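Local atomic coordinates of UDP-glucose:anthocyanidin 3-O-glucosyltransferase (Clitoria ternatea, PDB entry 4REL), a protein that belongs to the plant UDP-dependent glycosyltransferases of the GT-B fold, in which two Rossmann-like domains face each other across a cleft. Residues T35-I40 with P56-V61; A286-E291 with G394-L399; I360-F365 with K388-N393. All blocks are in the same frame, centred on the assembly; numbering follows the deposited sequence. Where two conformers were deposited one is given.

Contact 1: T35-I40 with P56-V61; sequences TSFSFI and PNNIRV. With ACT (acetate ion), chain G.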
loop_
_atom_site.group_PDB
_atom_site.type_symbol
_atom_site.label_atom_id
_atom_site.label_comp_id
_atom_site.label_asym_id
_atom_site.label_seq_id
_atom_site.Cartn_x
_atom_site.Cartn_y
_atom_site.Cartn_z
ATOM N N THR A 35 -16.130 8.602 21.449
ATOM C CA THR A 35 -15.138 7.560 21.700
ATOM C C THR A 35 -13.742 8.153 21.536
ATOM O O THR A 35 -13.526 8.980 20.652
ATOM C CB THR A 35 -15.325 6.405 20.704
ATOM O OG1 THR A 35 -16.586 5.770 20.957
ATOM C CG2 THR A 35 -14.215 5.374 20.830
ATOM N N SER A 36 -12.818 7.749 22.407
ATOM C CA SER A 36 -11.437 8.226 22.364
ATOM C C SER A 36 -10.617 7.358 21.436
ATOM O O SER A 36 -10.707 6.131 21.505
ATOM C CB SER A 36 -10.803 8.159 23.751
ATOM O OG SER A 36 -11.521 8.983 24.663
ATOM N N PHE A 37 -9.808 7.999 20.595
ATOM C CA PHE A 37 -8.888 7.295 19.708
ATOM C C PHE A 37 -7.470 7.777 19.992
ATOM O O PHE A 37 -7.164 8.964 19.866
ATOM C CB PHE A 37 -9.270 7.524 18.238
ATOM C CG PHE A 37 -10.598 6.908 17.863
ATOM C CD1 PHE A 37 -10.653 5.659 17.257
ATOM C CD2 PHE A 37 -11.792 7.553 18.164
ATOM C CE1 PHE A 37 -11.872 5.074 16.922
ATOM C CE2 PHE A 37 -13.016 6.970 17.839
ATOM C CZ PHE A 37 -13.054 5.731 17.214
ATOM N N SER A 38 -6.609 6.846 20.389
ATOM C CA SER A 38 -5.258 7.193 20.795
ATOM C C SER A 38 -4.279 6.598 19.798
ATOM O O SER A 38 -4.096 5.383 19.745
ATOM C CB SER A 38 -4.983 6.681 22.212
ATOM O OG SER A 38 -5.777 7.380 23.182
ATOM N N PHE A 39 -3.663 7.469 19.007
ATOM C CA PHE A 39 -2.795 7.072 17.898
ATOM C C PHE A 39 -1.350 7.087 18.391
ATOM O O PHE A 39 -0.817 8.133 18.762
ATOM C CB PHE A 39 -2.989 8.057 16.736
ATOM C CG PHE A 39 -2.546 7.537 15.400
ATOM C CD1 PHE A 39 -3.454 6.936 14.543
ATOM C CD2 PHE A 39 -1.228 7.664 14.992
ATOM C CE1 PHE A 39 -3.063 6.464 13.300
ATOM C CE2 PHE A 39 -0.823 7.194 13.743
ATOM C CZ PHE A 39 -1.738 6.595 12.903
ATOM N N ILE A 40 -0.713 5.924 18.386
ATOM C CA ILE A 40 0.571 5.760 19.053
ATOM C C ILE A 40 1.649 5.481 18.010
ATOM O O ILE A 40 1.711 4.390 17.444
ATOM C CB ILE A 40 0.513 4.595 20.066
ATOM C CG1 ILE A 40 -0.588 4.850 21.107
ATOM C CG2 ILE A 40 1.865 4.399 20.742
ATOM C CD1 ILE A 40 -0.957 3.610 21.942
ATOM N N PRO A 56 -9.350 15.880 14.599
ATOM C CA PRO A 56 -10.518 16.007 15.476
ATOM C C PRO A 56 -10.167 15.857 16.948
ATOM O O PRO A 56 -9.129 15.289 17.301
ATOM C CB PRO A 56 -11.436 14.858 15.021
ATOM C CG PRO A 56 -10.604 13.990 14.154
ATOM C CD PRO A 56 -9.580 14.885 13.539
ATOM N N ASN A 57 -11.041 16.381 17.798
ATOM C CA ASN A 57 -10.783 16.453 19.226
ATOM C C ASN A 57 -10.673 15.093 19.911
ATOM O O ASN A 57 -10.007 14.968 20.938
ATOM C CB ASN A 57 -11.869 17.297 19.896
ATOM C CG ASN A 57 -12.057 18.641 19.221
ATOM O OD1 ASN A 57 -11.085 19.316 18.870
ATOM N ND2 ASN A 57 -13.313 19.035 19.025
ATOM N N ASN A 58 -11.306 14.073 19.340
ATOM C CA ASN A 58 -11.273 12.748 19.961
ATOM C C ASN A 58 -10.118 11.849 19.491
ATOM O O ASN A 58 -10.055 10.670 19.854
ATOM C CB ASN A 58 -12.631 12.034 19.851
ATOM C CG ASN A 58 -13.059 11.774 18.415
ATOM O OD1 ASN A 58 -12.737 12.535 17.496
ATOM N ND2 ASN A 58 -13.800 10.688 18.219
ATOM N N ILE A 59 -9.213 12.414 18.690
ATOM C CA ILE A 59 -7.972 11.729 18.332
ATOM C C ILE A 59 -6.817 12.422 19.045
ATOM O O ILE A 59 -6.665 13.650 18.965
ATOM C CB ILE A 59 -7.701 11.734 16.810
ATOM C CG1 ILE A 59 -8.822 11.006 16.064
ATOM C CG2 ILE A 59 -6.354 11.090 16.525
ATOM C CD1 ILE A 59 -8.656 10.998 14.538
ATOM N N ARG A 60 -6.020 11.646 19.769
ATOM C CA ARG A 60 -4.867 12.193 20.470
ATOM C C ARG A 60 -3.654 11.410 20.028
ATOM O O ARG A 60 -3.752 10.210 19.782
ATOM C CB ARG A 60 -5.047 12.072 21.981
ATOM C CG ARG A 60 -6.182 12.935 22.512
ATOM C CD ARG A 60 -6.575 12.568 23.938
ATOM N NE ARG A 60 -7.754 13.333 24.362
ATOM C CZ ARG A 60 -9.012 12.933 24.188
ATOM N NH1 ARG A 60 -9.266 11.765 23.617
ATOM N NH2 ARG A 60 -10.019 13.700 24.594
ATOM N N VAL A 61 -2.514 12.087 19.945
ATOM C CA VAL A 61 -1.311 11.463 19.401
ATOM C C VAL A 61 -0.277 11.257 20.498
ATOM O O VAL A 61 -0.005 12.168 21.286
ATOM C CB VAL A 61 -0.730 12.322 18.272
ATOM C CG1 VAL A 61 0.589 11.736 17.772
ATOM C CG2 VAL A 61 -1.734 12.418 17.132
HETATM C C ACT G . -12.895 12.248 23.392
HETATM O O ACT G . -11.997 11.432 23.700
HETATM O OXT ACT G . -12.674 13.483 23.376
HETATM C CH3 ACT G . -14.294 11.737 23.174
HETATM O O HOH W 1 -7.533 9.667 22.659
#

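Contact 2: A286-E291 with G394-L399; sequences AEALEE and GFVKSL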
loop_
_atom_site.group_PDB
_atom_site.type_symbol
_atom_site.label_atom_id
_atom_site.label_comp_id
_atom_site.label_asym_id
_atom_site.label_seq_id
_atom_site.Cartn_x
_atom_site.Cartn_y
_atom_site.Cartn_z
ATOM N N ALA A 286 14.449 6.558 -18.981
ATOM C CA ALA A 286 14.622 7.809 -19.725
ATOM C C ALA A 286 14.754 7.584 -21.236
ATOM O O ALA A 286 14.084 8.254 -22.028
ATOM C CB ALA A 286 15.814 8.610 -19.190
ATOM N N GLU A 287 15.607 6.643 -21.639
ATOM C CA GLU A 287 15.796 6.360 -23.063
ATOM C C GLU A 287 14.496 5.953 -23.752
ATOM O O GLU A 287 14.205 6.394 -24.873
ATOM C CB GLU A 287 16.838 5.252 -23.245
ATOM C CG GLU A 287 18.233 5.677 -22.851
ATOM C CD GLU A 287 19.232 4.551 -22.965
ATOM O OE1 GLU A 287 18.806 3.389 -23.153
ATOM O OE2 GLU A 287 20.445 4.828 -22.863
ATOM N N ALA A 288 13.725 5.099 -23.083
ATOM C CA ALA A 288 12.466 4.599 -23.640
ATOM C C ALA A 288 11.442 5.717 -23.730
ATOM O O ALA A 288 10.738 5.844 -24.724
ATOM C CB ALA A 288 11.919 3.457 -22.806
ATOM N N LEU A 289 11.356 6.530 -22.686
ATOM C CA LEU A 289 10.413 7.644 -22.707
ATOM C C LEU A 289 10.732 8.583 -23.860
ATOM O O LEU A 289 9.843 8.955 -24.628
ATOM C CB LEU A 289 10.428 8.399 -21.374
ATOM C CG LEU A 289 9.682 7.746 -20.212
ATOM C CD1 LEU A 289 9.865 8.574 -18.936
ATOM C CD2 LEU A 289 8.202 7.581 -20.526
ATOM N N GLU A 290 12.004 8.947 -24.003
ATOM C CA GLU A 290 12.396 9.855 -25.078
ATOM C C GLU A 290 12.130 9.241 -26.450
ATOM O O GLU A 290 11.566 9.886 -27.331
ATOM C CB GLU A 290 13.877 10.253 -24.969
ATOM C CG GLU A 290 14.316 11.174 -26.099
ATOM C CD GLU A 290 15.674 11.803 -25.871
ATOM O OE1 GLU A 290 16.351 11.457 -24.877
ATOM O OE2 GLU A 290 16.063 12.665 -26.691
ATOM N N GLU A 291 12.539 7.990 -26.627
ATOM C CA GLU A 291 12.401 7.343 -27.923
ATOM C C GLU A 291 10.932 7.131 -28.290
ATOM O O GLU A 291 10.573 7.193 -29.463
ATOM C CB GLU A 291 13.170 6.018 -27.954
ATOM C CG GLU A 291 13.787 5.693 -29.305
ATOM C CD GLU A 291 13.150 4.486 -29.968
ATOM O OE1 GLU A 291 12.960 3.457 -29.283
ATOM O OE2 GLU A 291 12.838 4.567 -31.177
ATOM N N GLY A 394 12.077 -2.892 -24.479
ATOM C CA GLY A 394 10.940 -3.542 -23.849
ATOM C C GLY A 394 9.900 -2.556 -23.356
ATOM O O GLY A 394 8.703 -2.750 -23.551
ATOM N N PHE A 395 10.364 -1.492 -22.711
ATOM C CA PHE A 395 9.475 -0.477 -22.156
ATOM C C PHE A 395 8.774 0.299 -23.280
ATOM O O PHE A 395 7.586 0.608 -23.168
ATOM C CB PHE A 395 10.280 0.442 -21.229
ATOM C CG PHE A 395 9.458 1.459 -20.481
ATOM C CD1 PHE A 395 8.113 1.258 -20.220
ATOM C CD2 PHE A 395 10.057 2.620 -20.029
ATOM C CE1 PHE A 395 7.384 2.208 -19.539
ATOM C CE2 PHE A 395 9.334 3.578 -19.342
ATOM C CZ PHE A 395 7.994 3.370 -19.093
ATOM N N VAL A 396 9.495 0.600 -24.360
ATOM C CA VAL A 396 8.869 1.241 -25.516
ATOM C C VAL A 396 7.719 0.380 -26.027
ATOM O O VAL A 396 6.645 0.892 -26.341
ATOM C CB VAL A 396 9.886 1.500 -26.667
ATOM C CG1 VAL A 396 9.166 1.812 -27.972
ATOM C CG2 VAL A 396 10.817 2.642 -26.308
ATOM N N LYS A 397 7.941 -0.933 -26.109
ATOM C CA LYS A 397 6.886 -1.834 -26.565
ATOM C C LYS A 397 5.678 -1.800 -25.634
ATOM O O LYS A 397 4.552 -1.737 -26.106
ATOM C CB LYS A 397 7.407 -3.264 -26.754
ATOM C CG LYS A 397 8.357 -3.396 -27.948
ATOM C CD LYS A 397 8.945 -4.796 -28.068
ATOM C CE LYS A 397 9.974 -4.859 -29.200
ATOM N NZ LYS A 397 10.516 -6.233 -29.395
ATOM N N SER A 398 5.913 -1.803 -24.321
ATOM C CA SER A 398 4.801 -1.764 -23.363
ATOM C C SER A 398 4.031 -0.450 -23.456
ATOM O O SER A 398 2.797 -0.437 -23.355
ATOM C CB SER A 398 5.299 -1.988 -21.934
ATOM O OG SER A 398 5.843 -3.297 -21.806
ATOM N N LEU A 399 4.757 0.651 -23.638
ATOM C CA LEU A 399 4.128 1.965 -23.766
ATOM C C LEU A 399 3.236 1.998 -24.994
ATOM O O LEU A 399 2.111 2.489 -24.934
ATOM C CB LEU A 399 5.183 3.075 -23.848
ATOM C CG LEU A 399 5.905 3.417 -22.541
ATOM C CD1 LEU A 399 7.158 4.244 -22.807
ATOM C CD2 LEU A 399 4.961 4.197 -21.658
#

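Contact 3: I360-F365 with K388-N393; sequences ICRPFF and KVFTKN. With KMP (3,5,7-trihydroxy-2-(4-hydroxyphenyl)-4H-chromen-4-one), chain B.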
loop_
_atom_site.group_PDB
_atom_site.type_symbol
_atom_site.label_atom_id
_atom_site.label_comp_id
_atom_site.label_asym_id
_atom_site.label_seq_id
_atom_site.Cartn_x
_atom_site.Cartn_y
_atom_site.Cartn_z
ATOM N N ILE A 360 1.680 -0.273 -16.442
ATOM C CA ILE A 360 2.860 -1.035 -16.837
ATOM C C ILE A 360 3.648 -1.215 -15.558
ATOM O O ILE A 360 3.965 -0.233 -14.879
ATOM C CB ILE A 360 3.728 -0.270 -17.845
ATOM C CG1 ILE A 360 2.986 -0.101 -19.168
ATOM C CG2 ILE A 360 5.065 -0.998 -18.075
ATOM C CD1 ILE A 360 3.616 0.926 -20.101
ATOM N N CYS A 361 3.953 -2.466 -15.222
ATOM C CA CYS A 361 4.403 -2.817 -13.878
ATOM C C CYS A 361 5.841 -3.294 -13.861
ATOM O O CYS A 361 6.232 -4.129 -14.669
ATOM C CB CYS A 361 3.542 -3.952 -13.323
ATOM S SG CYS A 361 1.768 -3.586 -13.258
ATOM N N ARG A 362 6.620 -2.762 -12.930
ATOM C CA ARG A 362 7.944 -3.300 -12.647
ATOM C C ARG A 362 8.052 -3.435 -11.135
ATOM O O ARG A 362 8.524 -2.522 -10.460
ATOM C CB ARG A 362 9.033 -2.364 -13.189
ATOM C CG ARG A 362 10.401 -3.022 -13.450
ATOM C CD ARG A 362 10.988 -3.618 -12.173
ATOM N NE ARG A 362 12.439 -3.776 -12.179
ATOM C CZ ARG A 362 13.098 -4.544 -11.316
ATOM N NH1 ARG A 362 12.432 -5.224 -10.387
ATOM N NH2 ARG A 362 14.421 -4.628 -11.375
ATOM N N PRO A 363 7.634 -4.587 -10.599
ATOM C CA PRO A 363 7.681 -4.769 -9.141
ATOM C C PRO A 363 9.126 -4.907 -8.650
ATOM O O PRO A 363 9.935 -5.573 -9.308
ATOM C CB PRO A 363 6.883 -6.064 -8.920
ATOM C CG PRO A 363 6.945 -6.802 -10.232
ATOM C CD PRO A 363 7.106 -5.764 -11.315
ATOM N N PHE A 364 9.441 -4.286 -7.516
ATOM C CA PHE A 364 10.809 -4.261 -7.018
ATOM C C PHE A 364 10.979 -5.016 -5.707
ATOM O O PHE A 364 12.023 -5.612 -5.461
ATOM C CB PHE A 364 11.276 -2.810 -6.804
ATOM C CG PHE A 364 11.658 -2.087 -8.079
ATOM C CD1 PHE A 364 12.896 -2.299 -8.670
ATOM C CD2 PHE A 364 10.787 -1.180 -8.669
ATOM C CE1 PHE A 364 13.255 -1.631 -9.837
ATOM C CE2 PHE A 364 11.140 -0.510 -9.837
ATOM C CZ PHE A 364 12.374 -0.740 -10.419
ATOM N N PHE A 365 9.949 -4.989 -4.869
ATOM C CA PHE A 365 10.128 -5.248 -3.450
ATOM C C PHE A 365 8.839 -5.779 -2.814
ATOM O O PHE A 365 7.750 -5.447 -3.263
ATOM C CB PHE A 365 10.543 -3.919 -2.802
ATOM C CG PHE A 365 10.678 -3.970 -1.322
ATOM C CD1 PHE A 365 11.882 -4.334 -0.735
ATOM C CD2 PHE A 365 9.615 -3.626 -0.508
ATOM C CE1 PHE A 365 12.016 -4.373 0.642
ATOM C CE2 PHE A 365 9.737 -3.671 0.865
ATOM C CZ PHE A 365 10.938 -4.042 1.444
ATOM N N LYS A 388 10.653 -7.901 -17.636
ATOM C CA LYS A 388 10.550 -7.958 -16.171
ATOM C C LYS A 388 11.449 -6.954 -15.451
ATOM O O LYS A 388 11.387 -6.799 -14.228
ATOM C CB LYS A 388 10.764 -9.378 -15.639
ATOM C CG LYS A 388 9.842 -10.409 -16.271
ATOM C CD LYS A 388 10.237 -11.825 -15.884
ATOM C CE LYS A 388 9.404 -12.855 -16.638
ATOM N NZ LYS A 388 9.576 -14.233 -16.094
ATOM N N VAL A 389 12.304 -6.292 -16.221
ATOM C CA VAL A 389 13.093 -5.174 -15.736
ATOM C C VAL A 389 12.990 -4.122 -16.826
ATOM O O VAL A 389 12.708 -4.451 -17.984
ATOM C CB VAL A 389 14.581 -5.557 -15.508
ATOM C CG1 VAL A 389 14.715 -6.603 -14.414
ATOM C CG2 VAL A 389 15.201 -6.067 -16.800
ATOM N N PHE A 390 13.187 -2.857 -16.475
ATOM C CA PHE A 390 13.108 -1.816 -17.484
ATOM C C PHE A 390 14.275 -1.927 -18.444
ATOM O O PHE A 390 15.431 -1.984 -18.028
ATOM C CB PHE A 390 13.126 -0.423 -16.851
ATOM C CG PHE A 390 11.837 -0.041 -16.179
ATOM C CD1 PHE A 390 10.662 0.072 -16.914
ATOM C CD2 PHE A 390 11.804 0.227 -14.819
ATOM C CE1 PHE A 390 9.468 0.438 -16.296
ATOM C CE2 PHE A 390 10.617 0.588 -14.197
ATOM C CZ PHE A 390 9.452 0.697 -14.932
ATOM N N THR A 391 13.957 -1.985 -19.728
ATOM C CA THR A 391 14.956 -1.866 -20.782
ATOM C C THR A 391 14.360 -0.883 -21.767
ATOM O O THR A 391 13.151 -0.692 -21.785
ATOM C CB THR A 391 15.175 -3.186 -21.524
ATOM O OG1 THR A 391 13.961 -3.560 -22.189
ATOM C CG2 THR A 391 15.592 -4.301 -20.561
ATOM N N LYS A 392 15.180 -0.273 -22.606
ATOM C CA LYS A 392 14.649 0.688 -23.577
ATOM C C LYS A 392 13.656 0.042 -24.537
ATOM O O LYS A 392 12.513 0.471 -24.638
ATOM C CB LYS A 392 15.765 1.382 -24.362
ATOM C CG LYS A 392 15.244 2.397 -25.382
ATOM C CD LYS A 392 16.378 3.039 -26.170
ATOM C CE LYS A 392 17.112 2.020 -27.021
ATOM N NZ LYS A 392 18.294 2.613 -27.715
ATOM N N ASN A 393 14.076 -1.003 -25.236
ATOM C CA ASN A 393 13.195 -1.619 -26.219
ATOM C C ASN A 393 11.937 -2.228 -25.622
ATOM O O ASN A 393 10.854 -2.074 -26.171
ATOM C CB ASN A 393 13.960 -2.642 -27.069
ATOM C CG ASN A 393 14.990 -1.982 -27.983
ATOM O OD1 ASN A 393 14.969 -0.764 -28.189
ATOM N ND2 ASN A 393 15.895 -2.789 -28.538
HETATM C C1 KMP B . 5.866 -8.307 1.934
HETATM C C2 KMP B . 5.020 -7.215 2.035
HETATM C C3 KMP B . 5.585 -5.912 2.448
HETATM C C4 KMP B . 7.029 -5.810 2.736
HETATM C C5 KMP B . 7.796 -6.962 2.611
HETATM C C6 KMP B . 7.225 -8.176 2.219
HETATM C C9 KMP B . 4.728 -4.710 2.570
HETATM C C10 KMP B . 5.375 -3.447 2.992
HETATM C C11 KMP B . 6.850 -3.450 3.266
HETATM C C14 KMP B . 7.585 -2.219 3.693
HETATM C C15 KMP B . 6.925 -1.070 4.122
HETATM C C16 KMP B . 7.641 0.053 4.508
HETATM C C17 KMP B . 9.027 0.039 4.463
HETATM C C18 KMP B . 9.694 -1.103 4.039
HETATM C C19 KMP B . 8.974 -2.227 3.658
HETATM O O12 KMP B . 7.585 -4.611 3.121
HETATM O O13 KMP B . 3.500 -4.774 2.325
HETATM O O24 KMP B . 9.725 1.147 4.839
HETATM O O27 KMP B . 4.601 -2.332 3.099
HETATM O O29 KMP B . 8.025 -9.272 2.114
HETATM O O30 KMP B . 3.691 -7.321 1.763
#

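Contact 1: T35-I40 with P56-V61
Phe37 and Ile59 lie side by side as a parallel pair, their CA atoms 4.7 Å apart, and the backbone bonds run in both directions across them. Phe37 N donates to Asn58 O, Arg60 N to Phe37 O and Phe39 N to Arg60 O, all at 2.8 to 2.9 Å. A fourth bond comes from a side chain: Asn58 ND2 reaches Thr35 O at 3.0 Å, with an N-H...O angle of 152°. The amide of Asn58 stands beside the Phe37 ring, their planes 85° apart, with ND2 at the ring's edge. ND2 has a second acceptor in Ala29 O. The apolar contact lies on the face of Phe37, Ile59 and Phe39, where Phe37 CB meets Ile59 CG1 at 4.1 Å and helix 18-31 packs against both residues. On the other face, Arg60 NH1 and NH2 hold an acetate, probably from the crystallisation liquor; NH1 to its O is 2.8 Å. A water accepts from Arg60 NH1 and also bonds Ser38 OG, whose further partner is His6. The two strands belong to the beta-alpha-beta unit of strand 36-42, helix 43-50 and strand 59-64, with 59-64 outermost in a Rossmann-like parallel sheet.

Contact 2: A286-E291 with G394-L399
Ala288 is the small bump of this interface, and its methyl enters a hollow formed by Phe395 and Val396 on the facing helix. Ala288 CB lies 3.4 Å from Phe395 CD2, approaching the ring obliquely, and 3.8 Å from Val396 CG2. The fit works in both directions: Val396 CG2 settles against the backbone of Ala288, 3.6 Å from Ala288 O. In Phe395, CG is anti to the backbone N (chi1 -174°). Leu399 CD1 sits over the centre of its ring, 3.8 Å above the plane, one turn on in the same helix. Leu289 completes the packing from the other segment, with CD2 at 4.2 Å from Leu399 CD1 and the two side chains crossing at about a right angle, while its CG is 4.3 Å from Phe395 CE2. The short axes cross at -46° and come within 8.7 Å, with Ala288 and Val396 the nearest CA pair. Beneath them, Ile360 of strand 359-361 touches Phe395 and Leu399, and Leu289 rests on Phe296 and Trp298 of strand 296-299, so both helices belong to one layer over the C-terminal sheet. At the rim Glu291 crosses Val396 at about a right angle; the polar end of Glu290 turns elsewhere, to Arg315. With no hydrogen bond between the segments, cohesion comes mainly from apolar packing.

Contact 3: I360-F365 with K388-N393
The guanidinium of Arg362, which lies alongside Val389, makes its short bond within its own segment: NH1 donates to Pro363 O at 2.7 Å, with an N-H...O angle of 144°. The acceptor is close to the guanidinium plane but the donor stands out of the carbonyl plane, so the bond is short yet bent. NH2 forms a salt bridge with Glu281 OE1 of helix 279-292, and Glu281 OE2 accepts from Phe390 N, so a single carboxylate ties the arginine to the backbone of 388-393. Both faces of the flat group are covered. Lys388 O stands 3.7 Å above one, offset toward the rim; over the centre of the opposite face lies Phe364 CE1, 3.2 Å above the plane. On the side of Lys388, Val389 CG1 approaches NH2 of Arg362 to 3.6 Å.

The aliphatic part of the arginine carries the rest of the contact. A bend at chi2 (-60°) turns CD away from an extended course, while CG remains over the face of the Phe390 ring. This is a CH-pi contact, CG being 4.0 Å from the ring centroid and 23° off its normal. Arg362 CB lies on the same face, toward the rim, 3.5 Å from both Phe390 CE2 and CZ. Phe390 also meets Phe395 of the following helix, whose N-terminus is capped by Thr391.

Beyond Phe364 the segment runs to the ligand pocket, where Phe365 turns its edge toward KMP, with CE2 3.2 Å from C19 of the ligand. The contact thus joins two loops, each following a C-terminal sheet strand. Its chemistry suggests a well-restrained arginine: the bond to Pro363 O, the salt bridge and the groups over both faces would hold the guanidinium, and Glu281 would be expected to stabilise its positive charge.

How the contacts relate
Contact 1 lies in the N-terminal Rossmann-like sheet, whereas contacts 2 and 3 share the C-terminal domain on the opposite side of the chain's centre; the centres of contacts 1 and 2 are about 47 Å apart. Contacts 1 and 2 are buried, yet the first pairs strand backbones through hydrogen bonds and the second packs helix side chains with none. Contact 3 is a surface contact, most of its touching residues being partly exposed, and mixes a salt bridge, a CH-pi contact and apolar carbon. It is nested within the chain loop closed by contact 2, and both use helix 392-403. They touch directly: Ile360 CD1 lies 3.6 Å from Ser398 O, and Ala288 CB meets Lys392 O.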